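Local coordinates for glycosyltransferase (PDB 3WAD), which belongs to the GT-B glycosyltransferases, enzymes built from two Rossmann-like domains, and is related to the erythromycin biosynthesis protein CIII, at residues B[238-252]-B[305-319]. Numbering follows the deposited sequence.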
loop_
_atom_site.group_PDB
_atom_site.type_symbol
_atom_site.label_atom_id
_atom_site.label_comp_id
_atom_site.label_asym_id
_atom_site.label_seq_id
_atom_site.Cartn_x
_atom_site.Cartn_y
_atom_site.Cartn_z
ATOM N N TRP B 238 -5.313 -22.721 -8.719
ATOM C CA TRP B 238 -6.479 -23.488 -8.363
ATOM C C TRP B 238 -7.651 -22.587 -7.910
ATOM O O TRP B 238 -8.817 -22.916 -8.172
ATOM C CB TRP B 238 -6.075 -24.558 -7.344
ATOM C CG TRP B 238 -5.634 -23.996 -6.084
ATOM C CD1 TRP B 238 -4.340 -23.828 -5.644
ATOM C CD2 TRP B 238 -6.489 -23.484 -5.055
ATOM N NE1 TRP B 238 -4.352 -23.252 -4.389
ATOM C CE2 TRP B 238 -5.657 -23.029 -4.012
ATOM C CE3 TRP B 238 -7.889 -23.378 -4.914
ATOM C CZ2 TRP B 238 -6.168 -22.480 -2.844
ATOM C CZ3 TRP B 238 -8.398 -22.832 -3.762
ATOM C CH2 TRP B 238 -7.531 -22.389 -2.733
ATOM N N LEU B 239 -7.345 -21.439 -7.276
ATOM C CA LEU B 239 -8.353 -20.387 -7.005
ATOM C C LEU B 239 -8.913 -19.724 -8.260
ATOM O O LEU B 239 -9.950 -19.063 -8.222
ATOM C CB LEU B 239 -7.812 -19.294 -6.084
ATOM C CG LEU B 239 -8.216 -19.352 -4.615
ATOM C CD1 LEU B 239 -7.633 -18.223 -3.844
ATOM C CD2 LEU B 239 -9.712 -19.346 -4.501
ATOM N N ARG B 240 -8.233 -19.870 -9.381
ATOM C CA ARG B 240 -8.614 -19.088 -10.545
ATOM C C ARG B 240 -9.746 -19.768 -11.291
ATOM O O ARG B 240 -10.473 -19.123 -12.056
ATOM C CB ARG B 240 -7.398 -18.788 -11.440
ATOM C CG ARG B 240 -6.682 -17.491 -11.022
ATOM C CD ARG B 240 -5.135 -17.628 -10.913
ATOM N NE ARG B 240 -4.323 -17.339 -12.114
ATOM C CZ ARG B 240 -4.763 -17.138 -13.365
ATOM N NH1 ARG B 240 -6.055 -17.202 -13.686
ATOM N NH2 ARG B 240 -3.881 -16.855 -14.321
ATOM N N GLU B 241 -9.922 -21.057 -11.013
ATOM C CA GLU B 241 -10.891 -21.900 -11.700
ATOM C C GLU B 241 -12.296 -21.786 -11.105
ATOM O O GLU B 241 -12.479 -21.888 -9.888
ATOM C CB GLU B 241 -10.438 -23.368 -11.648
ATOM C CG GLU B 241 -8.927 -23.598 -11.923
ATOM C CD GLU B 241 -8.490 -25.073 -11.785
ATOM O OE1 GLU B 241 -9.351 -25.941 -11.511
ATOM O OE2 GLU B 241 -7.282 -25.376 -11.962
ATOM N N ALA B 242 -13.295 -21.587 -11.969
ATOM C CA ALA B 242 -14.715 -21.752 -11.605
ATOM C C ALA B 242 -14.910 -22.694 -10.398
ATOM O O ALA B 242 -14.490 -23.860 -10.412
ATOM C CB ALA B 242 -15.511 -22.257 -12.815
ATOM N N PRO B 243 -15.517 -22.180 -9.331
ATOM C CA PRO B 243 -15.794 -23.043 -8.188
ATOM C C PRO B 243 -16.682 -24.239 -8.565
ATOM O O PRO B 243 -17.778 -24.071 -9.091
ATOM C CB PRO B 243 -16.495 -22.104 -7.197
ATOM C CG PRO B 243 -16.920 -20.896 -8.028
ATOM C CD PRO B 243 -15.855 -20.770 -9.065
ATOM N N SER B 244 -16.184 -25.435 -8.287
ATOM C CA SER B 244 -16.879 -26.679 -8.564
ATOM C C SER B 244 -18.235 -26.857 -7.816
ATOM O O SER B 244 -19.276 -27.128 -8.461
ATOM C CB SER B 244 -15.946 -27.843 -8.237
ATOM O OG SER B 244 -16.499 -29.050 -8.710
ATOM N N ARG B 245 -18.202 -26.726 -6.477
ATOM C CA ARG B 245 -19.391 -26.800 -5.567
ATOM C C ARG B 245 -19.011 -26.157 -4.208
ATOM O O ARG B 245 -17.882 -25.753 -4.044
ATOM C CB ARG B 245 -19.789 -28.254 -5.361
ATOM C CG ARG B 245 -18.621 -29.095 -4.918
ATOM C CD ARG B 245 -18.977 -29.910 -3.715
ATOM N NE ARG B 245 -17.838 -30.755 -3.434
ATOM C CZ ARG B 245 -17.859 -31.853 -2.691
ATOM N NH1 ARG B 245 -18.964 -32.272 -2.098
ATOM N NH2 ARG B 245 -16.747 -32.539 -2.548
ATOM N N PRO B 246 -19.929 -26.092 -3.226
ATOM C CA PRO B 246 -19.637 -25.306 -1.998
ATOM C C PRO B 246 -18.219 -25.491 -1.426
ATOM O O PRO B 246 -17.644 -26.561 -1.537
ATOM C CB PRO B 246 -20.696 -25.803 -1.006
ATOM C CG PRO B 246 -21.851 -26.176 -1.909
ATOM C CD PRO B 246 -21.214 -26.808 -3.111
ATOM N N ARG B 247 -17.651 -24.429 -0.864
ATOM C CA ARG B 247 -16.276 -24.475 -0.346
ATOM C C ARG B 247 -16.367 -24.126 1.115
ATOM O O ARG B 247 -17.258 -23.371 1.509
ATOM C CB ARG B 247 -15.448 -23.405 -1.001
ATOM C CG ARG B 247 -14.177 -23.844 -1.541
ATOM C CD ARG B 247 -13.784 -22.871 -2.642
ATOM N NE ARG B 247 -13.400 -23.592 -3.860
ATOM C CZ ARG B 247 -12.932 -23.046 -4.983
ATOM N NH1 ARG B 247 -12.733 -21.743 -5.095
ATOM N NH2 ARG B 247 -12.637 -23.838 -5.986
ATOM N N VAL B 248 -15.442 -24.658 1.906
ATOM C CA VAL B 248 -15.331 -24.281 3.302
ATOM C C VAL B 248 -13.859 -24.035 3.556
ATOM O O VAL B 248 -13.010 -24.725 3.001
ATOM C CB VAL B 248 -15.862 -25.377 4.261
ATOM C CG1 VAL B 248 -15.437 -25.121 5.708
ATOM C CG2 VAL B 248 -17.413 -25.446 4.160
ATOM N N CYS B 249 -13.575 -23.037 4.399
ATOM C CA CYS B 249 -12.265 -22.617 4.638
ATOM C C CYS B 249 -12.000 -23.010 6.066
ATOM O O CYS B 249 -12.735 -22.652 6.966
ATOM C CB CYS B 249 -12.171 -21.098 4.407
ATOM S SG CYS B 249 -10.594 -20.524 5.025
ATOM N N LEU B 250 -10.952 -23.788 6.259
ATOM C CA LEU B 250 -10.504 -24.272 7.557
ATOM C C LEU B 250 -9.116 -23.737 7.912
ATOM O O LEU B 250 -8.130 -24.102 7.290
ATOM C CB LEU B 250 -10.469 -25.812 7.534
ATOM C CG LEU B 250 -9.949 -26.509 8.764
ATOM C CD1 LEU B 250 -10.915 -26.262 9.979
ATOM C CD2 LEU B 250 -9.643 -28.022 8.468
ATOM N N THR B 251 -9.055 -22.877 8.927
ATOM C CA THR B 251 -7.834 -22.251 9.429
ATOM C C THR B 251 -7.850 -22.394 10.941
ATOM O O THR B 251 -8.039 -21.409 11.642
ATOM C CB THR B 251 -7.737 -20.692 9.095
ATOM O OG1 THR B 251 -8.939 -20.045 9.477
ATOM C CG2 THR B 251 -7.580 -20.426 7.676
ATOM N N LEU B 252 -7.736 -23.640 11.409
ATOM C CA LEU B 252 -7.749 -24.032 12.828
ATOM C C LEU B 252 -6.492 -24.878 13.169
ATOM O O LEU B 252 -6.363 -25.451 14.263
ATOM C CB LEU B 252 -9.034 -24.816 13.166
ATOM C CG LEU B 252 -10.081 -24.225 14.106
ATOM C CD1 LEU B 252 -10.717 -25.390 14.784
ATOM C CD2 LEU B 252 -9.491 -23.291 15.160
ATOM N N VAL B 305 -3.487 -19.100 2.436
ATOM C CA VAL B 305 -4.371 -18.633 1.353
ATOM C C VAL B 305 -4.884 -17.209 1.593
ATOM O O VAL B 305 -5.278 -16.893 2.710
ATOM C CB VAL B 305 -5.550 -19.586 1.144
ATOM C CG1 VAL B 305 -6.511 -19.520 2.367
ATOM C CG2 VAL B 305 -6.242 -19.278 -0.209
ATOM N N PRO B 306 -4.870 -16.351 0.552
ATOM C CA PRO B 306 -5.514 -15.002 0.631
ATOM C C PRO B 306 -7.053 -15.067 0.772
ATOM O O PRO B 306 -7.779 -15.357 -0.185
ATOM C CB PRO B 306 -5.075 -14.333 -0.664
ATOM C CG PRO B 306 -4.861 -15.518 -1.671
ATOM C CD PRO B 306 -4.281 -16.622 -0.781
ATOM N N LEU B 307 -7.538 -14.780 1.983
ATOM C CA LEU B 307 -8.932 -14.935 2.360
ATOM C C LEU B 307 -9.857 -14.145 1.458
ATOM O O LEU B 307 -10.956 -14.572 1.152
ATOM C CB LEU B 307 -9.147 -14.428 3.790
ATOM C CG LEU B 307 -9.240 -15.425 4.940
ATOM C CD1 LEU B 307 -8.886 -16.874 4.571
ATOM C CD2 LEU B 307 -8.473 -14.918 6.139
ATOM N N HIS B 308 -9.425 -12.940 1.072
ATOM C CA HIS B 308 -10.275 -12.108 0.243
ATOM C C HIS B 308 -10.378 -12.749 -1.107
ATOM O O HIS B 308 -11.342 -12.499 -1.750
ATOM C CB HIS B 308 -9.715 -10.703 0.105
ATOM C CG HIS B 308 -8.282 -10.680 -0.331
ATOM N ND1 HIS B 308 -7.892 -10.369 -1.618
ATOM C CD2 HIS B 308 -7.145 -10.942 0.358
ATOM C CE1 HIS B 308 -6.570 -10.447 -1.707
ATOM N NE2 HIS B 308 -6.094 -10.790 -0.517
ATOM N N ALA B 309 -9.436 -13.601 -1.558
ATOM C CA ALA B 309 -9.707 -14.306 -2.885
ATOM C C ALA B 309 -10.557 -15.545 -2.716
ATOM O O ALA B 309 -11.402 -15.861 -3.586
ATOM C CB ALA B 309 -8.448 -14.674 -3.652
ATOM N N LEU B 310 -10.354 -16.200 -1.568
ATOM C CA LEU B 310 -11.061 -17.443 -1.212
ATOM C C LEU B 310 -12.511 -17.200 -0.718
ATOM O O LEU B 310 -13.449 -17.813 -1.222
ATOM C CB LEU B 310 -10.248 -18.250 -0.146
ATOM C CG LEU B 310 -10.840 -19.610 0.297
ATOM C CD1 LEU B 310 -11.027 -20.618 -0.852
ATOM C CD2 LEU B 310 -9.921 -20.213 1.377
ATOM N N LEU B 311 -12.691 -16.349 0.284
ATOM C CA LEU B 311 -13.987 -16.297 0.956
ATOM C C LEU B 311 -15.222 -15.994 0.085
ATOM O O LEU B 311 -16.284 -16.437 0.428
ATOM C CB LEU B 311 -13.971 -15.387 2.194
ATOM C CG LEU B 311 -13.174 -15.905 3.381
ATOM C CD1 LEU B 311 -13.284 -14.866 4.409
ATOM C CD2 LEU B 311 -13.750 -17.270 3.899
ATOM N N PRO B 312 -15.104 -15.194 -1.013
ATOM C CA PRO B 312 -16.313 -14.979 -1.886
ATOM C C PRO B 312 -16.988 -16.272 -2.401
ATOM O O PRO B 312 -18.178 -16.274 -2.754
ATOM C CB PRO B 312 -15.744 -14.190 -3.053
ATOM C CG PRO B 312 -14.609 -13.404 -2.398
ATOM C CD PRO B 312 -13.954 -14.412 -1.516
ATOM N N SER B 313 -16.233 -17.356 -2.460
ATOM C CA SER B 313 -16.793 -18.615 -2.868
ATOM C C SER B 313 -17.059 -19.604 -1.702
ATOM O O SER B 313 -17.312 -20.759 -1.965
ATOM C CB SER B 313 -15.859 -19.256 -3.907
ATOM O OG SER B 313 -14.631 -19.665 -3.323
ATOM N N CYS B 314 -17.013 -19.177 -0.432
ATOM C CA CYS B 314 -17.080 -20.172 0.683
ATOM C C CYS B 314 -18.408 -20.128 1.370
ATOM O O CYS B 314 -18.882 -19.052 1.634
ATOM C CB CYS B 314 -16.033 -19.928 1.771
ATOM S SG CYS B 314 -14.429 -20.414 1.226
ATOM N N ALA B 315 -18.960 -21.280 1.726
ATOM C CA ALA B 315 -20.197 -21.302 2.532
ATOM C C ALA B 315 -19.873 -21.163 4.021
ATOM O O ALA B 315 -20.759 -20.876 4.811
ATOM C CB ALA B 315 -21.031 -22.627 2.279
ATOM N N ALA B 316 -18.625 -21.399 4.430
ATOM C CA ALA B 316 -18.311 -21.297 5.864
ATOM C C ALA B 316 -16.826 -21.105 6.091
ATOM O O ALA B 316 -16.018 -21.492 5.240
ATOM C CB ALA B 316 -18.833 -22.526 6.617
ATOM N N ILE B 317 -16.458 -20.528 7.227
ATOM C CA ILE B 317 -15.043 -20.534 7.615
ATOM C C ILE B 317 -15.001 -20.958 9.062
ATOM O O ILE B 317 -15.777 -20.488 9.890
ATOM C CB ILE B 317 -14.363 -19.119 7.446
ATOM C CG1 ILE B 317 -12.871 -19.162 7.855
ATOM C CG2 ILE B 317 -15.184 -18.069 8.161
ATOM C CD1 ILE B 317 -12.051 -18.051 7.212
ATOM N N VAL B 318 -14.066 -21.836 9.344
ATOM C CA VAL B 318 -13.843 -22.401 10.685
ATOM C C VAL B 318 -12.560 -21.815 11.158
ATOM O O VAL B 318 -11.528 -22.049 10.501
ATOM C CB VAL B 318 -13.674 -23.973 10.576
ATOM C CG1 VAL B 318 -13.542 -24.612 11.952
ATOM C CG2 VAL B 318 -14.868 -24.579 9.836
ATOM N N HIS B 319 -12.568 -21.099 12.288
ATOM C CA HIS B 319 -11.336 -20.421 12.677
ATOM C C HIS B 319 -11.314 -20.085 14.189
ATOM O O HIS B 319 -12.282 -20.389 14.920
ATOM C CB HIS B 319 -11.138 -19.176 11.759
ATOM C CG HIS B 319 -12.062 -18.045 12.069
ATOM N ND1 HIS B 319 -13.394 -18.045 11.720
ATOM C CD2 HIS B 319 -11.860 -16.916 12.779
ATOM C CE1 HIS B 319 -13.956 -16.926 12.146
ATOM N NE2 HIS B 319 -13.048 -16.226 12.794
HETATM O O HOH W 1 -19.578 -22.419 -0.993
#
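Cys-249 and Ile-317 pair side by side on neighbouring parallel strands, 247-251 and 316-319, in the middle of the six-stranded Rossmann-like sheet of the second GT-B domain. Cys-249 N donates to Ala-316 O, and Cys-249 O receives Val-318 N at 2.8 Å; Thr-251 N then reaches Val-318 O with an N-H...O angle of 173°. On the Cys-249 face, SG lies anti to its backbone N (chi1 169°), which brings it to Ile-317 CD1 at 3.6 Å and Leu-310 CD2 at 3.7 Å; a small, polarisable thiol suits this buried slot beneath helix 307-310. On the other face the branched Val-318 offers CB to Leu-250 CD1 at 3.6 Å, while Val-248 and Ala-316 pack against helix 369-381. Farther out, Leu-239 rests on the side of helix 307-310, its CD1 on Ala-309 CB (3.6 Å), where a methyl permits close approach, and its CD2 beside the backbone of Leu-310. Arg-247 slants across Leu-310, touching its CD1 through CD, and its NH1 makes a weak bond to Ser-313 OG from the guanidinium edge. Ser-313 OG is itself positioned by donating to Leu-310 O at 3.0 Å, in the carbonyl plane, an oxygen that also accepts a hydrogen bond from Ser-313 N.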